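Local coordinates for protein 4-methyl-5(B-hydroxyethyl)-thiazole monophosphate biosynthesis enzyme (Vibrio cholerae O1 biovar El Tor, PDB 3OT1) that is of unknown function but belongs to the DJ-1/PfpI family and may take part in making the thiazole phosphate precursor of thiamine, at the interface of chains B and A. Residues are numbered along the deposited sequence; one frame, centred on the assembly and turned at random. Chains: chain A, 4-methyl-5(B-hydroxyethyl)-thiazole monophosphate biosynthesis enzyme; chain B, 4-methyl-5(B-hydroxyethyl)-thiazole monophosphate biosynthesis enzyme.

Contact 1: the interface of chains B and A. Residues chain B 30, 33-34; chain A 21-23, 54.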
# COMPACT_ATOMS: atom_id res chain seq x y z
N ASP B 30 -6.83 1.90 4.07
CA ASP B 30 -7.69 1.64 2.91
C ASP B 30 -8.45 0.33 3.12
O ASP B 30 -9.67 0.28 2.97
CB ASP B 30 -6.79 1.62 1.66
CG ASP B 30 -7.50 1.43 0.36
OD1 ASP B 30 -8.51 0.73 0.26
OD2 ASP B 30 -6.96 2.03 -0.61
N VAL B 33 -11.15 0.70 5.70
CA VAL B 33 -12.25 1.50 5.19
C VAL B 33 -13.13 0.67 4.23
O VAL B 33 -14.36 0.79 4.23
CB VAL B 33 -11.72 2.80 4.55
CG1 VAL B 33 -12.82 3.50 3.78
CG2 VAL B 33 -11.14 3.72 5.64
N ARG B 34 -12.52 -0.19 3.43
CA ARG B 34 -13.25 -1.08 2.56
C ARG B 34 -14.19 -2.00 3.32
O ARG B 34 -15.21 -2.46 2.78
CB ARG B 34 -12.31 -1.92 1.69
CG ARG B 34 -11.62 -1.12 0.58
CD ARG B 34 -10.50 -1.93 -0.04
NE ARG B 34 -9.91 -1.26 -1.20
CZ ARG B 34 -10.00 -1.64 -2.47
NH1 ARG B 34 -10.66 -2.73 -2.82
NH2 ARG B 34 -9.37 -0.90 -3.38
N GLU A 21 -6.92 5.40 -6.30
CA GLU A 21 -6.77 4.33 -5.31
C GLU A 21 -5.46 4.59 -4.55
O GLU A 21 -4.37 4.52 -5.14
CB GLU A 21 -6.81 2.96 -5.97
CG GLU A 21 -7.58 1.94 -5.17
CD GLU A 21 -7.02 1.71 -3.80
OE1 GLU A 21 -7.84 1.44 -2.88
OE2 GLU A 21 -5.79 1.84 -3.63
N GLU A 22 -5.59 4.97 -3.29
CA GLU A 22 -4.42 5.42 -2.52
C GLU A 22 -3.45 4.31 -2.19
O GLU A 22 -2.25 4.59 -2.13
CB GLU A 22 -4.84 6.14 -1.24
CG GLU A 22 -5.85 5.39 -0.38
CD GLU A 22 -7.28 5.79 -0.69
OE1 GLU A 22 -7.79 5.33 -1.75
OE2 GLU A 22 -7.91 6.51 0.09
N MSE A 23 -3.90 3.09 -1.94
CA MSE A 23 -2.93 2.03 -1.69
C MSE A 23 -2.18 1.68 -2.97
O MSE A 23 -0.97 1.50 -2.92
CB MSE A 23 -3.51 0.84 -0.92
CG MSE A 23 -4.31 -0.16 -1.63
SE MSE A 23 -4.66 -1.59 -0.32
CE MSE A 23 -3.36 -3.00 -0.82
N ARG A 54 -10.57 5.98 -0.65
CA ARG A 54 -10.90 5.56 0.72
C ARG A 54 -10.59 6.65 1.73
O ARG A 54 -10.47 6.42 2.93
CB ARG A 54 -10.24 4.23 1.09
CG ARG A 54 -11.02 3.01 0.63
CD ARG A 54 -10.96 2.83 -0.86
NE ARG A 54 -11.84 1.74 -1.28
CZ ARG A 54 -12.01 1.38 -2.55
NH1 ARG A 54 -11.26 1.95 -3.48
NH2 ARG A 54 -12.91 0.46 -2.90
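A:Arg54 reaches over the C-terminal end of helix 22-34 of chain B, where B:Asp30, B:Val33 and B:Arg34 receive it. Its CB lies 3.8 Å from the B:Val33 CG1 methyl. CG lies 3.4 Å from the carboxylate oxygen OD1 of B:Asp30; the bend after it (chi2 72°) keeps CD beside the same oxygen and turns the rest of the chain along B:Arg34. NE follows, 3.4 Å from the B:Arg34 CG methylene, and forms a long salt bridge with B:Asp30 OD1. At the tip the two guanidinium groups stack face to face, 13° from parallel, with A:Arg54 CZ 3.6 Å from B:Arg34 CZ and NH2 over the centre of the B:Arg34 group. NH1 forms a salt bridge with A:Glu21 OE1 of its own chain at 3.5 Å. The carboxylates alongside probably offset the charge of this pair. B:Arg34 gives its NE to B:Asp30 OD1 at 2.8 Å, a salt bridge within chain B. Its NH2 makes a nearly straight hydrogen bond and salt bridge (170° at H) across the interface to A:Glu21 OE1, 2.8 Å away, with the donor above the carboxylate plane. The same OE1 comes within 2.5 Å of B:Asp30 OD2, the two carboxylates nearly coplanar. So short an approach suggests a shared proton. A:Glu22 takes the backbone NH of A:Arg54 on its carboxylate. The charged network ties the two subunits together, probably in the dimer interface usual in DJ-1 relatives.

Contact 2: the interface of chains B and A. Residues chain B 191-192; chain A 132-133, 148, 161-162, 164-165.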
# COMPACT_ATOMS: atom_id res chain seq x y z
N VAL B 191 -7.43 -8.89 -5.56
CA VAL B 191 -6.50 -9.65 -6.43
C VAL B 191 -5.26 -10.06 -5.63
O VAL B 191 -4.12 -9.93 -6.05
CB VAL B 191 -6.13 -8.94 -7.78
CG1 VAL B 191 -5.66 -9.96 -8.78
CG2 VAL B 191 -7.34 -8.17 -8.32
N LEU B 192 -5.52 -10.60 -4.43
CA LEU B 192 -4.49 -11.27 -3.65
C LEU B 192 -3.91 -12.41 -4.46
O LEU B 192 -4.57 -12.96 -5.33
CB LEU B 192 -5.06 -11.86 -2.36
CG LEU B 192 -5.27 -10.93 -1.17
CD1 LEU B 192 -6.34 -9.89 -1.40
CD2 LEU B 192 -5.57 -11.78 0.06
N HIS A 132 -8.31 -4.76 -13.83
CA HIS A 132 -9.01 -5.44 -12.77
C HIS A 132 -9.99 -6.45 -13.37
O HIS A 132 -10.64 -6.14 -14.38
CB HIS A 132 -9.81 -4.48 -11.90
CG HIS A 132 -10.27 -5.11 -10.63
ND1 HIS A 132 -11.46 -5.81 -10.55
CD2 HIS A 132 -9.67 -5.24 -9.42
CE1 HIS A 132 -11.57 -6.32 -9.33
NE2 HIS A 132 -10.51 -5.97 -8.62
N PRO A 133 -10.16 -7.62 -12.75
CA PRO A 133 -11.12 -8.59 -13.26
C PRO A 133 -12.51 -8.03 -13.50
O PRO A 133 -13.19 -8.50 -14.41
CB PRO A 133 -11.11 -9.70 -12.21
CG PRO A 133 -9.73 -9.68 -11.72
CD PRO A 133 -9.33 -8.23 -11.69
N ARG A 148 -1.30 -11.52 -13.88
CA ARG A 148 -1.30 -10.52 -12.83
C ARG A 148 -0.60 -9.25 -13.25
O ARG A 148 -1.04 -8.15 -12.88
CB ARG A 148 -0.66 -11.09 -11.55
CG ARG A 148 -1.50 -12.19 -10.93
CD ARG A 148 -0.79 -12.87 -9.80
NE ARG A 148 -0.66 -12.02 -8.62
CZ ARG A 148 -1.61 -11.82 -7.71
NH1 ARG A 148 -2.80 -12.41 -7.81
NH2 ARG A 148 -1.36 -11.05 -6.67
N GLN A 161 -3.40 -5.71 -12.33
CA GLN A 161 -4.81 -5.93 -11.97
C GLN A 161 -5.39 -5.24 -10.77
O GLN A 161 -6.56 -4.91 -10.81
CB GLN A 161 -5.05 -7.42 -11.83
CG GLN A 161 -4.83 -8.20 -13.11
CD GLN A 161 -5.42 -9.61 -13.07
OE1 GLN A 161 -6.25 -9.92 -12.20
NE2 GLN A 161 -5.09 -10.42 -14.06
N GLY A 162 -4.67 -5.06 -9.67
CA GLY A 162 -5.34 -4.58 -8.48
C GLY A 162 -4.41 -4.31 -7.33
O GLY A 162 -3.22 -4.44 -7.46
N GLY A 164 -3.65 -6.01 -4.77
CA GLY A 164 -2.85 -7.18 -4.45
C GLY A 164 -1.80 -7.55 -5.46
O GLY A 164 -1.01 -8.46 -5.21
N THR A 165 -1.80 -6.86 -6.61
CA THR A 165 -0.74 -7.02 -7.60
C THR A 165 0.14 -5.77 -7.72
O THR A 165 1.07 -5.76 -8.53
CB THR A 165 -1.30 -7.35 -9.02
OG1 THR A 165 -1.97 -6.22 -9.59
CG2 THR A 165 -2.22 -8.54 -9.02
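The loop of chain B that joins the 3-10 helix 188-190 to helix 194-201 meets loops and short 3-10 helices of chain A: the start of 133-138 with the residue before it, the loop just before strand 149-152, and the turn from strand 157-160 into 163-165. B:Val191 leads the way in, its backbone in a left-handed conformation (phi 59°). Its CG1, anti to the backbone N (chi1 -158°), packs 3.7 Å from the A:Thr165 methyl CG2 and 3.5 Å from the A:Gln161 amide oxygen OE1. CG2 points the other way, 3.9 Å from A:His132 CD2 and equally 3.9 Å from the A:Pro133 ring carbon CD, which itself rests over the rim of the imidazole. A:Arg148 takes the backbone behind the valine. Its NH1 hydrogen-bonds the B:Leu192 carbonyl O at 3.1 Å, coming from well above the carbonyl plane, while NH2 makes a weak bond to B:Val191 O at 3.0 Å. A:Thr165 CG2 lies against one face of this guanidinium, so one methyl serves both the valine and the arginine. The A:Thr165 hydroxyl OG1 faces its own chain, accepting from A:Gly162 N at 2.9 Å and donating to A:Gly162 O at 3.0 Å, which would help hold the turn. A:His132 is probably the histidine that accompanies the family's reactive cysteine, placing this contact at loop ends beside the likely active site, where the partner subunit probably supplies part of the surroundings.

Contact 3: the interface of chains B and A. Residues chain B 21-23, 54, 163; chain A 30, 34, 190.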
# COMPACT_ATOMS: atom_id res chain seq x y z
N GLU B 21 6.14 3.90 7.72
CA GLU B 21 6.14 3.22 6.42
C GLU B 21 4.78 3.51 5.76
O GLU B 21 3.73 3.08 6.26
CB GLU B 21 6.41 1.74 6.57
CG GLU B 21 7.27 1.14 5.45
CD GLU B 21 6.67 1.29 4.10
OE1 GLU B 21 7.46 1.38 3.12
OE2 GLU B 21 5.44 1.32 3.99
N GLU B 22 4.82 4.31 4.71
CA GLU B 22 3.60 4.85 4.14
C GLU B 22 2.75 3.81 3.43
O GLU B 22 1.53 3.91 3.47
CB GLU B 22 3.87 6.03 3.20
CG GLU B 22 4.95 5.80 2.15
CD GLU B 22 6.31 6.26 2.66
OE1 GLU B 22 6.89 5.52 3.47
OE2 GLU B 22 6.78 7.34 2.27
N MSE B 23 3.35 2.83 2.75
CA MSE B 23 2.50 1.82 2.10
C MSE B 23 1.86 0.93 3.16
O MSE B 23 0.70 0.55 3.02
CB MSE B 23 3.19 1.02 0.99
CG MSE B 23 3.96 -0.19 1.40
SE MSE B 23 4.74 -1.04 -0.16
CE MSE B 23 3.87 -2.79 -0.27
N ARG B 54 9.49 7.07 2.83
CA ARG B 54 9.88 7.23 1.42
C ARG B 54 9.35 8.54 0.83
O ARG B 54 9.21 8.68 -0.38
CB ARG B 54 9.47 6.02 0.58
CG ARG B 54 10.44 4.84 0.63
CD ARG B 54 10.46 4.16 1.98
NE ARG B 54 11.45 3.11 2.06
CZ ARG B 54 11.62 2.34 3.13
NH1 ARG B 54 10.79 2.45 4.15
NH2 ARG B 54 12.59 1.46 3.17
N PRO B 163 6.05 -4.80 4.43
CA PRO B 163 5.21 -4.26 3.38
C PRO B 163 4.42 -5.36 2.66
O PRO B 163 3.24 -5.18 2.37
CB PRO B 163 6.23 -3.56 2.47
CG PRO B 163 7.30 -3.11 3.39
CD PRO B 163 7.42 -4.24 4.38
N ASP A 30 6.24 4.35 -3.12
CA ASP A 30 7.17 3.85 -2.12
C ASP A 30 8.15 2.86 -2.75
O ASP A 30 9.38 2.97 -2.57
CB ASP A 30 6.31 3.26 -1.00
CG ASP A 30 7.07 2.70 0.17
OD1 ASP A 30 8.24 2.32 0.07
OD2 ASP A 30 6.38 2.55 1.21
N ARG A 34 12.19 3.28 -3.15
CA ARG A 34 13.11 2.28 -2.62
C ARG A 34 14.20 1.89 -3.63
O ARG A 34 15.28 1.47 -3.21
CB ARG A 34 12.36 1.02 -2.18
CG ARG A 34 11.64 1.17 -0.84
CD ARG A 34 10.59 0.10 -0.66
NE ARG A 34 9.97 0.16 0.68
CZ ARG A 34 10.30 -0.61 1.72
NH1 ARG A 34 11.25 -1.52 1.64
NH2 ARG A 34 9.64 -0.43 2.86
N MSE A 190 11.28 -6.91 1.61
CA MSE A 190 9.89 -6.47 1.71
C MSE A 190 8.88 -7.54 2.12
O MSE A 190 7.73 -7.20 2.36
CB MSE A 190 9.46 -5.83 0.38
CG MSE A 190 10.28 -4.58 0.05
SE MSE A 190 9.76 -3.69 -1.59
CE MSE A 190 8.24 -2.95 -0.93
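At the start of helix 22-34 in chain B, B:Glu21 and B:Met23 meet the far end of the same helix in chain A through A:Asp30 and A:Arg34. B:Glu21 OE1 sits 2.5 Å from A:Asp30 OD2, carboxylate to carboxylate, which suggests a proton shared between them. That OE1 also accepts from A:Arg34 NH2 at 2.8 Å, a bond close to straight (173° at H), with the donor above the carboxylate plane. A:Asp30 OD1 holds A:Arg34 NE at 2.8 Å, so the guanidinium is gripped along its edge by two acids from different chains. Both its faces are occupied as well. On one, B:Arg54 stacks 8° from parallel, with CZ to CZ of A:Arg34 at 3.5 Å. On the other lies the CE methyl of selenomethionine A:Met190, carried over by a bend at its last torsion (chi3 74°). This methyl also touches B:Pro163 CB at 4.0 Å and the selenium SE of B:Met23 at 4.1 Å, giving the polar cluster an apolar border. B:Pro163 CG adds a contact to A:Arg34 NH2 at 3.6 Å. The site lies where the two 22-34 helices come together, flanked by the 3-10 helix 163-165 of chain B and the 3-10 helix 188-190 of chain A.

Contacts 1 and 3, about 16 Å apart between their C-alpha centres, share the same acid and arginine core with the chains exchanged, as expected of a twofold pair: helix 22-34 of each subunit gives the residues at its start to one and its end to the other. Contact 2 lies about 14 Å from contact 1 and 19 Å from contact 3. Its segments, residue 191 after the 3-10 helix 188-190 and the 3-10 helix 163-165, have swapped-chain relatives flanking contact 3. The interface thus couples paired helices to loops near a probable active site, which fits a family dimer, although the crystal alone does not prove one.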